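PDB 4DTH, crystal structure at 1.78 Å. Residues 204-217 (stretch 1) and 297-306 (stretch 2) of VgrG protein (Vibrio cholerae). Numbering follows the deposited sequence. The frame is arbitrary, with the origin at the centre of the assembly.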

# COMPACT_ATOMS: atom_id res chain seq x y z
N SER A 204 -25.09 5.73 -1.96
CA SER A 204 -26.38 6.32 -1.56
C SER A 204 -26.19 7.59 -0.71
O SER A 204 -27.08 8.45 -0.68
CB SER A 204 -27.23 5.30 -0.82
OG SER A 204 -26.67 4.93 0.42
N LEU A 205 -25.03 7.71 -0.03
CA LEU A 205 -24.72 8.87 0.81
C LEU A 205 -24.60 10.19 0.03
O LEU A 205 -24.79 11.26 0.62
CB LEU A 205 -23.48 8.62 1.67
CG LEU A 205 -23.65 7.59 2.77
CD1 LEU A 205 -22.31 7.19 3.33
CD2 LEU A 205 -24.59 8.10 3.89
N LYS A 206 -24.29 10.13 -1.27
CA LYS A 206 -24.18 11.34 -2.10
C LYS A 206 -25.52 12.06 -2.18
O LYS A 206 -25.61 13.24 -1.84
CB LYS A 206 -23.72 10.99 -3.51
CG LYS A 206 -22.24 10.73 -3.58
CD LYS A 206 -21.85 10.70 -5.00
CE LYS A 206 -21.88 9.31 -5.50
NZ LYS A 206 -22.09 9.32 -6.96
N SER A 207 -26.57 11.32 -2.61
CA SER A 207 -27.93 11.87 -2.73
C SER A 207 -28.49 12.23 -1.35
O SER A 207 -29.22 13.22 -1.23
CB SER A 207 -28.85 10.90 -3.46
OG SER A 207 -28.85 9.62 -2.86
N GLN A 208 -28.09 11.47 -0.31
CA GLN A 208 -28.51 11.75 1.06
C GLN A 208 -27.99 13.13 1.48
O GLN A 208 -28.79 13.92 1.97
CB GLN A 208 -28.01 10.65 2.02
CG GLN A 208 -28.67 10.72 3.41
CD GLN A 208 -30.01 10.00 3.51
OE1 GLN A 208 -30.55 9.82 4.61
NE2 GLN A 208 -30.59 9.54 2.39
N PHE A 209 -26.69 13.45 1.20
CA PHE A 209 -26.12 14.76 1.57
C PHE A 209 -26.89 15.90 0.88
O PHE A 209 -27.19 16.91 1.52
CB PHE A 209 -24.62 14.84 1.22
CG PHE A 209 -23.93 16.11 1.67
CD1 PHE A 209 -23.57 16.28 3.00
CD2 PHE A 209 -23.69 17.15 0.78
CE1 PHE A 209 -22.94 17.45 3.42
CE2 PHE A 209 -23.07 18.32 1.20
CZ PHE A 209 -22.71 18.46 2.52
N ALA A 210 -27.21 15.73 -0.40
CA ALA A 210 -27.94 16.72 -1.20
C ALA A 210 -29.29 17.07 -0.54
O ALA A 210 -29.64 18.25 -0.47
CB ALA A 210 -28.15 16.20 -2.61
N SER A 211 -30.01 16.06 -0.00
CA SER A 211 -31.29 16.22 0.70
C SER A 211 -31.15 17.00 2.01
O SER A 211 -32.04 17.78 2.33
CB SER A 211 -31.90 14.85 1.02
OG SER A 211 -32.20 14.12 -0.15
N LEU A 212 -30.04 16.78 2.75
CA LEU A 212 -29.77 17.43 4.04
C LEU A 212 -29.38 18.90 3.92
O LEU A 212 -29.46 19.63 4.91
CB LEU A 212 -28.61 16.70 4.78
CG LEU A 212 -28.69 15.18 4.96
CD1 LEU A 212 -27.42 14.64 5.55
CD2 LEU A 212 -29.83 14.78 5.85
N THR A 213 -28.85 19.30 2.74
CA THR A 213 -28.27 20.63 2.56
C THR A 213 -28.94 21.52 1.49
O THR A 213 -28.26 22.35 0.89
CB THR A 213 -26.74 20.49 2.31
OG1 THR A 213 -26.54 19.66 1.16
CG2 THR A 213 -26.00 19.91 3.51
N SER A 214 -30.27 21.38 1.30
CA SER A 214 -31.06 22.16 0.32
C SER A 214 -31.10 23.66 0.60
O SER A 214 -31.04 24.45 -0.34
CB SER A 214 -32.49 21.63 0.25
OG SER A 214 -32.55 20.35 -0.36
N ALA A 215 -31.24 24.06 1.88
CA ALA A 215 -31.30 25.47 2.30
C ALA A 215 -29.92 26.09 2.31
O ALA A 215 -29.76 27.30 2.54
CB ALA A 215 -31.92 25.58 3.69
N GLU A 216 -28.91 25.25 2.10
CA GLU A 216 -27.52 25.67 2.12
C GLU A 216 -27.03 26.06 0.76
O GLU A 216 -27.32 25.40 -0.24
CB GLU A 216 -26.64 24.60 2.74
CG GLU A 216 -26.94 24.44 4.22
CD GLU A 216 -25.98 23.52 4.94
OE1 GLU A 216 -24.76 23.76 4.84
OE2 GLU A 216 -26.45 22.58 5.62
N ASN A 217 -26.33 27.18 0.73
CA ASN A 217 -25.76 27.68 -0.49
C ASN A 217 -24.31 27.22 -0.51
O ASN A 217 -23.44 27.87 0.07
CB ASN A 217 -25.90 29.19 -0.58
CG ASN A 217 -25.81 29.69 -1.99
OD1 ASN A 217 -26.30 29.05 -2.94
ND2 ASN A 217 -25.19 30.84 -2.17
N ALA A 297 -19.58 22.28 6.45
CA ALA A 297 -20.90 21.69 6.18
C ALA A 297 -20.81 20.16 6.05
O ALA A 297 -21.64 19.45 6.61
CB ALA A 297 -21.50 22.29 4.91
N VAL A 298 -19.77 19.65 5.35
CA VAL A 298 -19.56 18.21 5.19
C VAL A 298 -19.30 17.58 6.57
O VAL A 298 -20.00 16.63 6.95
CB VAL A 298 -18.41 17.88 4.19
CG1 VAL A 298 -17.96 16.43 4.30
CG2 VAL A 298 -18.80 18.22 2.76
N MET A 299 -18.29 18.10 7.31
CA MET A 299 -17.88 17.58 8.62
C MET A 299 -19.00 17.57 9.65
O MET A 299 -19.17 16.56 10.35
CB MET A 299 -16.62 18.28 9.14
CG MET A 299 -15.40 18.11 8.24
SD MET A 299 -15.11 16.43 7.61
CE MET A 299 -14.87 15.59 9.07
N LYS A 300 -19.77 18.66 9.71
CA LYS A 300 -20.90 18.80 10.64
C LYS A 300 -21.95 17.71 10.41
O LYS A 300 -22.50 17.20 11.38
CB LYS A 300 -21.53 20.21 10.52
CG LYS A 300 -21.30 21.10 11.75
CD LYS A 300 -20.55 22.39 11.40
CE LYS A 300 -20.22 23.25 12.59
NZ LYS A 300 -20.55 24.68 12.33
N HIS A 301 -22.17 17.29 9.14
CA HIS A 301 -23.15 16.26 8.78
C HIS A 301 -22.71 14.81 8.99
O HIS A 301 -23.56 13.92 8.98
CB HIS A 301 -23.69 16.49 7.37
CG HIS A 301 -24.65 17.64 7.30
ND1 HIS A 301 -24.22 18.92 7.03
CD2 HIS A 301 -25.99 17.65 7.48
CE1 HIS A 301 -25.31 19.68 7.04
NE2 HIS A 301 -26.40 18.95 7.30
N ILE A 302 -21.41 14.56 9.20
CA ILE A 302 -20.92 13.20 9.41
C ILE A 302 -21.32 12.64 10.79
O ILE A 302 -21.72 11.48 10.86
CB ILE A 302 -19.40 13.05 9.14
CG1 ILE A 302 -19.06 13.46 7.69
CG2 ILE A 302 -18.93 11.60 9.42
CD1 ILE A 302 -17.55 13.49 7.35
N LYS A 303 -21.15 13.44 11.86
CA LYS A 303 -21.45 13.05 13.26
C LYS A 303 -22.80 12.29 13.40
O LYS A 303 -22.78 11.17 13.93
CB LYS A 303 -21.41 14.27 14.23
CG LYS A 303 -20.06 14.99 14.34
CD LYS A 303 -20.12 16.16 15.36
CE LYS A 303 -18.82 16.94 15.42
NZ LYS A 303 -18.64 17.69 16.69
N PRO A 304 -23.96 12.79 12.89
CA PRO A 304 -25.21 12.03 13.05
C PRO A 304 -25.26 10.72 12.30
O PRO A 304 -26.00 9.83 12.72
CB PRO A 304 -26.31 13.00 12.56
CG PRO A 304 -25.65 14.29 12.30
CD PRO A 304 -24.19 14.10 12.23
N GLN A 305 -24.51 10.58 11.19
CA GLN A 305 -24.45 9.33 10.44
C GLN A 305 -23.83 8.23 11.32
O GLN A 305 -24.33 7.10 11.34
CB GLN A 305 -23.67 9.50 9.13
CG GLN A 305 -24.30 10.51 8.17
CD GLN A 305 -25.61 10.06 7.57
OE1 GLN A 305 -25.92 8.86 7.47
NE2 GLN A 305 -26.41 11.03 7.14
N LEU A 306 -22.78 8.57 12.08
CA LEU A 306 -22.18 7.62 13.02
C LEU A 306 -23.14 7.37 14.19
O LEU A 306 -23.40 6.22 14.54
CB LEU A 306 -20.86 8.18 13.57
CG LEU A 306 -19.61 8.04 12.68
CD1 LEU A 306 -18.55 9.04 13.09
CD2 LEU A 306 -19.03 6.62 12.75
O HOH W 1 -28.60 20.49 7.26

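Two helical segments far apart in sequence cross steeply here: the axes of helix 204-212 and helix 297-306 approach to 11.5 Å, with 110° between their N-to-C directions. CA-CA distances give the register, with Leu205 CA 9.6 Å from Gln305 CA, Phe209 CA 7.9 Å from His301 CA, and Thr213 CA 8.3 Å from Ala297 CA. The contact is modest, burying 384 Å² over both sides, and no direct hydrogen bond crosses it.

Aromatic contacts centre on His301, which has the largest area covered by the other stretch. The edge of Phe209 points toward the His301 face; the ring centroids lie 5.7 Å apart and the planes meet at 81°, an edge-to-face pair. Thr213 CG2 sits 4.0 Å from the His301 ring centroid and 29° off its normal, a CH-pi contact over the face.

Apolar packing extends this patch. Phe209 CZ meets Val298 CG2 at 3.9 Å, and Leu212 CD1 lies 3.9 Å from His301 CD2. Farther along, Leu205 CD2 approaches Gln305 OE1 at 3.9 Å, a van der Waals contact; that oxygen is hydrogen-bonded elsewhere in the structure.

Polar bonds within each stretch anchor the central side chains. His301 ND1 donates to Ala297 O at 2.7 Å with a nearly straight 170° angle, so the ring is tied back to its own helix. Thr213 OG1 similarly donates to Phe209 O at 2.8 Å, as the chain leaves helical phi/psi at Thr213.

Water supplies the polar link between stretches. Water 1 lies 2.7 Å from His301 NE2, in a hydrogen bond of undecided direction, and 2.6 Å from Leu212 O, an acceptor. Glu216 OE2 reaches the His301 edge, 3.4 Å from CE1, but Glu216 is poorly ordered, so this contact is less certain.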